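Local atomic coordinates of agmatinase (PDB entry 4DZ4), a protein that probably hydrolyses agmatine to putrescine and urea at a centre of two manganese ions, as a member of the arginase family. Residues B[160-165]-B[198-203]; B[247-252]-B[264-269]. All coordinates share one frame; numbering follows the deposited sequence.

Contact 1. Residues B[160-165]-B[198-203]. With MN (manganese (II) ion), chain Q; MN (manganese (II) ion), chain P.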
ATOM      1  N   ILE B 160      19.619  26.923 -11.395  1.00 11.88           N
ATOM      2  CA  ILE B 160      18.297  27.165 -10.789  1.00 11.82           C
ATOM      3  C   ILE B 160      17.902  25.824 -10.176  1.00 11.02           C
ATOM      4  O   ILE B 160      17.634  24.865 -10.876  1.00 10.91           O
ATOM      5  CB  ILE B 160      17.237  27.627 -11.812  1.00 12.27           C
ATOM      6  CG1 ILE B 160      17.669  28.935 -12.503  1.00 13.18           C
ATOM      7  CG2 ILE B 160      15.893  27.800 -11.082  1.00 12.38           C
ATOM      8  CD1 ILE B 160      16.751  29.339 -13.651  1.00 13.48           C
ATOM      9  N   HIS B 161      17.855  25.781  -8.853  1.00 10.86           N
ATOM     10  CA  HIS B 161      17.837  24.501  -8.113  1.00 10.48           C
ATOM     11  C   HIS B 161      16.656  24.446  -7.172  1.00 10.60           C
ATOM     12  O   HIS B 161      16.577  25.248  -6.246  1.00 11.01           O
ATOM     13  CB  HIS B 161      19.181  24.419  -7.398  1.00 10.74           C
ATOM     14  CG  HIS B 161      19.342  23.262  -6.437  1.00 10.49           C
ATOM     15  ND1 HIS B 161      20.291  23.282  -5.464  1.00 10.92           N
ATOM     16  CD2 HIS B 161      18.706  22.035  -6.339  1.00 10.31           C
ATOM     17  CE1 HIS B 161      20.245  22.133  -4.763  1.00 10.44           C
ATOM     18  NE2 HIS B 161      19.284  21.368  -5.287  1.00 10.33           N
ATOM     19  N   PHE B 162      15.696  23.567  -7.466  1.00  9.99           N
ATOM     20  CA  PHE B 162      14.510  23.409  -6.616  1.00 10.06           C
ATOM     21  C   PHE B 162      14.764  22.191  -5.720  1.00  9.84           C
ATOM     22  O   PHE B 162      15.041  21.103  -6.242  1.00  9.61           O
ATOM     23  CB  PHE B 162      13.268  23.157  -7.469  1.00 10.10           C
ATOM     24  CG  PHE B 162      12.820  24.338  -8.276  1.00 10.87           C
ATOM     25  CD1 PHE B 162      11.768  25.150  -7.835  1.00 11.30           C
ATOM     26  CD2 PHE B 162      13.421  24.621  -9.505  1.00 10.93           C
ATOM     27  CE1 PHE B 162      11.336  26.255  -8.576  1.00 12.19           C
ATOM     28  CE2 PHE B 162      12.974  25.708 -10.275  1.00 11.47           C
ATOM     29  CZ  PHE B 162      11.937  26.518  -9.815  1.00 11.92           C
ATOM     30  N   ASP B 163      14.664  22.341  -4.395  1.00  9.84           N
ATOM     31  CA  ASP B 163      15.097  21.263  -3.496  1.00  9.88           C
ATOM     32  C   ASP B 163      14.791  21.651  -2.076  1.00  9.83           C
ATOM     33  O   ASP B 163      14.883  22.835  -1.727  1.00 10.13           O
ATOM     34  CB  ASP B 163      16.625  21.083  -3.622  1.00  9.47           C
ATOM     35  CG  ASP B 163      17.109  19.669  -3.321  1.00 10.16           C
ATOM     36  OD1 ASP B 163      16.682  19.059  -2.319  1.00 10.19           O
ATOM     37  OD2 ASP B 163      18.009  19.209  -4.059  1.00  9.88           O
ATOM     38  N   ALA B 164      14.488  20.662  -1.247  1.00  9.54           N
ATOM     39  CA  ALA B 164      14.521  20.883   0.205  1.00  9.33           C
ATOM     40  C   ALA B 164      15.960  21.032   0.726  1.00  9.50           C
ATOM     41  O   ALA B 164      16.158  21.530   1.841  1.00  9.59           O
ATOM     42  CB  ALA B 164      13.837  19.717   0.934  1.00  9.40           C
ATOM     43  N   HIS B 165      16.942  20.574  -0.070  1.00  9.29           N
ATOM     44  CA  HIS B 165      18.357  20.440   0.330  1.00  9.58           C
ATOM     45  C   HIS B 165      19.287  21.229  -0.595  1.00  9.98           C
ATOM     46  O   HIS B 165      19.159  21.196  -1.804  1.00  9.62           O
ATOM     47  CB  HIS B 165      18.804  18.973   0.266  1.00  9.59           C
ATOM     48  CG  HIS B 165      17.900  18.034   1.018  1.00  9.86           C
ATOM     49  ND1 HIS B 165      16.866  17.381   0.424  1.00 10.19           N
ATOM     50  CD2 HIS B 165      17.902  17.649   2.350  1.00 10.44           C
ATOM     51  CE1 HIS B 165      16.233  16.624   1.357  1.00 10.22           C
ATOM     52  NE2 HIS B 165      16.880  16.780   2.523  1.00 10.47           N
ATOM     53  N   VAL B 198      20.537  30.125  -7.753  1.00 12.61           N
ATOM     54  CA  VAL B 198      19.460  30.270  -6.770  1.00 12.87           C
ATOM     55  C   VAL B 198      18.895  28.914  -6.391  1.00 12.39           C
ATOM     56  O   VAL B 198      18.710  28.025  -7.253  1.00 12.10           O
ATOM     57  CB  VAL B 198      18.354  31.237  -7.288  1.00 13.49           C
ATOM     58  CG1 VAL B 198      17.739  30.735  -8.606  1.00 13.36           C
ATOM     59  CG2 VAL B 198      17.284  31.471  -6.212  1.00 13.41           C
ATOM     60  N   GLN B 199      18.599  28.768  -5.098  1.00 12.06           N
ATOM     61  CA  GLN B 199      18.065  27.525  -4.561  1.00 12.10           C
ATOM     62  C   GLN B 199      16.696  27.844  -3.963  1.00 11.91           C
ATOM     63  O   GLN B 199      16.570  28.782  -3.191  1.00 13.15           O
ATOM     64  CB  GLN B 199      19.037  26.959  -3.534  1.00 11.94           C
ATOM     65  CG  GLN B 199      20.379  26.574  -4.177  1.00 12.18           C
ATOM     66  CD  GLN B 199      21.398  26.031  -3.194  1.00 12.89           C
ATOM     67  OE1 GLN B 199      21.675  26.633  -2.150  1.00 13.83           O
ATOM     68  NE2 GLN B 199      21.952  24.852  -3.514  1.00 12.95           N
ATOM     69  N   VAL B 200      15.694  27.070  -4.352  1.00 11.37           N
ATOM     70  CA  VAL B 200      14.283  27.404  -4.099  1.00 11.52           C
ATOM     71  C   VAL B 200      13.590  26.246  -3.359  1.00 10.84           C
ATOM     72  O   VAL B 200      13.622  25.096  -3.819  1.00 10.76           O
ATOM     73  CB  VAL B 200      13.523  27.646  -5.419  1.00 11.84           C
ATOM     74  CG1 VAL B 200      12.080  28.066  -5.120  1.00 12.50           C
ATOM     75  CG2 VAL B 200      14.205  28.740  -6.260  1.00 12.51           C
ATOM     76  N   GLY B 201      12.961  26.557  -2.226  1.00 10.92           N
ATOM     77  CA  GLY B 201      12.249  25.560  -1.420  1.00 10.67           C
ATOM     78  C   GLY B 201      13.103  24.966  -0.295  1.00 10.68           C
ATOM     79  O   GLY B 201      12.653  24.075   0.446  1.00 10.13           O
ATOM     80  N   ILE B 202      14.328  25.471  -0.164  1.00 10.39           N
ATOM     81  CA  ILE B 202      15.281  25.026   0.874  1.00 10.36           C
ATOM     82  C   ILE B 202      14.658  25.020   2.264  1.00 10.81           C
ATOM     83  O   ILE B 202      13.970  25.955   2.659  1.00 11.15           O
ATOM     84  CB  ILE B 202      16.579  25.871   0.879  1.00 10.97           C
ATOM     85  CG1 ILE B 202      17.310  25.761  -0.480  1.00 10.48           C
ATOM     86  CG2 ILE B 202      17.474  25.453   2.070  1.00 10.88           C
ATOM     87  CD1 ILE B 202      17.858  24.352  -0.800  1.00 10.42           C
ATOM     88  N   ARG B 203      14.898  23.951   3.009  1.00 10.25           N
ATOM     89  CA  ARG B 203      14.401  23.879   4.381  1.00 10.51           C
ATOM     90  C   ARG B 203      15.257  22.913   5.197  1.00 10.90           C
ATOM     91  O   ARG B 203      14.765  22.253   6.139  1.00 11.01           O
ATOM     92  CB  ARG B 203      12.913  23.516   4.413  1.00 10.48           C
ATOM     93  CG  ARG B 203      12.515  22.300   3.599  1.00  9.72           C
ATOM     94  CD  ARG B 203      10.990  22.217   3.533  1.00  9.61           C
ATOM     95  NE  ARG B 203      10.484  20.998   2.865  1.00  9.17           N
ATOM     96  CZ  ARG B 203      10.401  20.788   1.548  1.00  8.87           C
ATOM     97  NH1 ARG B 203       9.855  19.649   1.109  1.00  8.58           N
ATOM     98  NH2 ARG B 203      10.820  21.692   0.657  1.00  8.51           N
TER
HETATM   99 MN    MN Q 402      16.600  17.000  -1.835  1.00 13.04          MN
HETATM  100 MN    MN P 401      19.030  17.272  -3.936  0.78 14.69          MN
HETATM  101  O   HOH W   1      18.641  16.748  -2.102  1.00 13.72           O
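His161, Val200 and Ala164 carry the pairing of 160-165 with 198-203. Strands 158-162 and 198-202 are neighbouring parallel strands of the arginase-fold sheet, joined as a beta-alpha-beta unit through helix 182-188. The backbone ladder runs through His161 N to Val198 O, Val200 N to His161 O and Asp163 N to Val200 O. His161 CG is anti to the backbone N (chi1 173°), which sets it against Gln199 CG. The ring is held at both nitrogens. ND1 accepts from Gln199 NE2 at 3.0 Å, near the ring plane, with the amide turned 54° from the ring. NE2 donates to Asp163 OD2 on its anti side at 2.8 Å, a second-shell bond that probably helps to orient the carboxylate bridging the two manganese ions. The loop after strand 158-162 brings Asp163 and His165 to these ions. On the other face of the sheet Val200 lies beside Phe162, with CB 3.9 Å from ring atom CD1. Beyond the strands, Ala164 O accepts from Arg203 N at 3.0 Å. Arg203 NH1 donates to Val262 O, and NH2 donates in the guanidinium plane to Gly201 O. Ala164 CB sits over the centre of one guanidinium face, 3.6 Å from NH2.

Contact 2. Residues B[247-252]-B[264-269]. With MN (manganese (II) ion), chain Q.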
ATOM      1  N   ILE B 247      12.387  16.527  -6.776  1.00  9.04           N
ATOM      2  CA  ILE B 247      10.971  16.414  -6.420  1.00  9.43           C
ATOM      3  C   ILE B 247      10.701  16.621  -4.915  1.00  9.38           C
ATOM      4  O   ILE B 247       9.597  17.039  -4.537  1.00  9.29           O
ATOM      5  CB  ILE B 247      10.368  15.094  -6.960  1.00  9.26           C
ATOM      6  CG1 ILE B 247       8.836  15.247  -7.229  1.00  9.94           C
ATOM      7  CG2 ILE B 247      10.728  13.904  -6.036  1.00  9.07           C
ATOM      8  CD1 ILE B 247       8.430  16.308  -8.243  1.00 10.40           C
ATOM      9  N   ASP B 248      11.712  16.406  -4.072  1.00  9.09           N
ATOM     10  CA  ASP B 248      11.542  16.657  -2.623  1.00  9.70           C
ATOM     11  C   ASP B 248      11.467  18.145  -2.259  1.00  9.58           C
ATOM     12  O   ASP B 248      11.257  18.497  -1.097  1.00  9.84           O
ATOM     13  CB  ASP B 248      12.560  15.868  -1.766  1.00 10.59           C
ATOM     14  CG  ASP B 248      13.987  16.482  -1.734  1.00 11.85           C
ATOM     15  OD1 ASP B 248      14.908  15.684  -1.419  1.00 12.34           O
ATOM     16  OD2 ASP B 248      14.210  17.682  -2.022  1.00 12.55           O
ATOM     17  N   CYS B 249      11.615  19.015  -3.266  1.00  9.89           N
ATOM     18  CA  CYS B 249      11.220  20.439  -3.109  1.00  9.87           C
ATOM     19  C   CYS B 249       9.723  20.485  -2.646  1.00  9.59           C
ATOM     20  O   CYS B 249       9.348  21.269  -1.770  1.00  9.55           O
ATOM     21  CB  CYS B 249      11.354  21.152  -4.460  1.00 10.92           C
ATOM     22  SG  CYS B 249      10.897  22.897  -4.346  1.00 13.45           S
ATOM     23  N   LEU B 250       8.909  19.602  -3.216  1.00  8.90           N
ATOM     24  CA  LEU B 250       7.495  19.550  -2.878  1.00  8.76           C
ATOM     25  C   LEU B 250       7.334  18.948  -1.483  1.00  8.29           C
ATOM     26  O   LEU B 250       8.133  18.097  -1.069  1.00  8.56           O
ATOM     27  CB  LEU B 250       6.721  18.691  -3.907  1.00  9.08           C
ATOM     28  CG  LEU B 250       6.885  19.164  -5.350  1.00  9.38           C
ATOM     29  CD1 LEU B 250       6.040  18.309  -6.300  1.00  9.77           C
ATOM     30  CD2 LEU B 250       6.516  20.635  -5.499  1.00 10.35           C
ATOM     31  N   ASP B 251       6.320  19.416  -0.765  1.00  8.28           N
ATOM     32  CA  ASP B 251       5.982  18.815   0.512  1.00  7.96           C
ATOM     33  C   ASP B 251       5.753  17.319   0.336  1.00  7.85           C
ATOM     34  O   ASP B 251       5.243  16.910  -0.692  1.00  7.61           O
ATOM     35  CB  ASP B 251       4.737  19.466   1.116  1.00  8.51           C
ATOM     36  CG  ASP B 251       4.584  19.092   2.594  1.00  8.80           C
ATOM     37  OD1 ASP B 251       5.221  19.728   3.462  1.00  9.06           O
ATOM     38  OD2 ASP B 251       3.903  18.084   2.853  1.00  9.49           O
ATOM     39  N   PRO B 252       6.107  16.513   1.349  1.00  7.89           N
ATOM     40  CA  PRO B 252       5.786  15.064   1.290  1.00  7.94           C
ATOM     41  C   PRO B 252       4.322  14.732   0.994  1.00  7.92           C
ATOM     42  O   PRO B 252       4.041  13.643   0.480  1.00  7.87           O
ATOM     43  CB  PRO B 252       6.215  14.562   2.682  1.00  8.00           C
ATOM     44  CG  PRO B 252       7.409  15.478   3.041  1.00  8.40           C
ATOM     45  CD  PRO B 252       6.990  16.845   2.491  1.00  8.16           C
ATOM     46  N   GLY B 264       7.026  20.610   5.295  1.00  9.19           N
ATOM     47  CA  GLY B 264       6.917  22.084   5.127  1.00  9.37           C
ATOM     48  C   GLY B 264       7.214  22.598   3.720  1.00  9.65           C
ATOM     49  O   GLY B 264       7.600  23.764   3.551  1.00 10.32           O
ATOM     50  N   GLY B 265       7.092  21.756   2.713  1.00  9.33           N
ATOM     51  CA  GLY B 265       7.540  22.130   1.359  1.00  9.40           C
ATOM     52  C   GLY B 265       6.467  22.810   0.506  1.00  9.98           C
ATOM     53  O   GLY B 265       5.422  23.250   1.000  1.00 10.70           O
ATOM     54  N   LEU B 266       6.763  22.902  -0.780  1.00 10.09           N
ATOM     55  CA  LEU B 266       5.895  23.528  -1.764  1.00 11.13           C
ATOM     56  C   LEU B 266       4.769  22.629  -2.229  1.00 10.81           C
ATOM     57  O   LEU B 266       4.897  21.410  -2.238  1.00 10.71           O
ATOM     58  CB  LEU B 266       6.733  23.943  -2.982  1.00 11.79           C
ATOM     59  CG  LEU B 266       7.446  25.302  -2.938  1.00 13.47           C
ATOM     60  CD1 LEU B 266       8.328  25.543  -1.757  1.00 13.89           C
ATOM     61  CD2 LEU B 266       8.234  25.537  -4.222  1.00 13.58           C
ATOM     62  N   SER B 267       3.656  23.233  -2.640  1.00 10.94           N
ATOM     63  CA  SER B 267       2.642  22.491  -3.374  1.00 10.76           C
ATOM     64  C   SER B 267       3.060  22.329  -4.854  1.00 10.47           C
ATOM     65  O   SER B 267       3.886  23.095  -5.341  1.00 10.11           O
ATOM     66  CB  SER B 267       1.292  23.210  -3.305  1.00 11.47           C
ATOM     67  OG  SER B 267       1.341  24.479  -3.960  1.00 12.01           O
ATOM     68  N   SER B 268       2.481  21.356  -5.563  1.00 10.20           N
ATOM     69  CA  SER B 268       2.750  21.281  -7.004  1.00 10.51           C
ATOM     70  C   SER B 268       2.223  22.558  -7.700  1.00 11.16           C
ATOM     71  O   SER B 268       2.826  23.007  -8.685  1.00 11.45           O
ATOM     72  CB  SER B 268       2.187  20.000  -7.632  1.00 10.45           C
ATOM     73  OG  SER B 268       0.811  19.917  -7.338  1.00 11.72           O
ATOM     74  N   ALA B 269       1.114  23.134  -7.200  1.00 11.21           N
ATOM     75  CA  ALA B 269       0.585  24.373  -7.773  1.00 11.99           C
ATOM     76  C   ALA B 269       1.638  25.485  -7.727  1.00 12.38           C
ATOM     77  O   ALA B 269       1.851  26.201  -8.741  1.00 13.02           O
ATOM     78  CB  ALA B 269      -0.690  24.824  -7.061  1.00 12.51           C
TER
HETATM   79 MN    MN Q 402      16.600  17.000  -1.835  1.00 13.04          MN
HETATM   80  O   HOH W   1      18.641  16.748  -2.102  1.00 13.72           O
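The loop that follows strand 240-246 meets the chain leading into helix 268-276 through Leu250, Asp251, Gly265 and Leu266. Two backbone bonds join the segments. Leu266 N donates to Cys249 O at 3.2 Å, and Asp251 N donates to Leu266 O at 2.9 Å. Asp251 adds a side-chain grip. With CG anti to the backbone N (chi1 -166°), the carboxylate lies beside Gly264 and Gly265. OD1 takes two N-H groups, from Gly264 N at 2.7 Å, nearly along its C-O axis, and from Gly265 N at 2.9 Å, on its anti lone pair. OD2 accepts from Ala253 N, so both carboxylate oxygens are bonded to backbone. Gly265, without a side chain, lets its backbone run close against Cys249 O and the Asp251 backbone. The apolar contacts are few. Cys249 SG touches Leu266 CD2 at 3.8 Å, and Leu250 CD2 meets Leu266 CB at 4.2 Å. Residues 247-249 form a short 3-10 turn. In it Asp248 grips one manganese with both carboxylate oxygens, OD1 at 2.2 Å and OD2 at 2.5 Å. Ser267 is the N-cap of helix 268-276. Leu250 also packs on Ala304 of helix 300-323, Ser268 of a second subunit packs on Asp251, and Ile247 is tied by backbone bonding to Val289 at the end of strand 282-289.

How the contacts relate
Both contacts are buried and meet at the same manganese, which Asp163 and His165 bind from contact 1 and Asp248 from contact 2. Asp163 also binds the second manganese and so bridges both ions. Contact 1 is mainly a regular parallel strand pair inside the sheet. Contact 2 joins the loop after strand 240-246 to the N-terminal start of helix 268-276, with one backbone bridge and a carboxylate holding two backbone N-H groups, and it lies at a subunit boundary. The two are in direct touch. Arg203 NH2 of contact 1 probably donates to Cys249 O of contact 2. Asp163 OD1 and Asp248 OD2 come within 2.8 Å of each other, a closeness of like charges that the shared metal probably offsets.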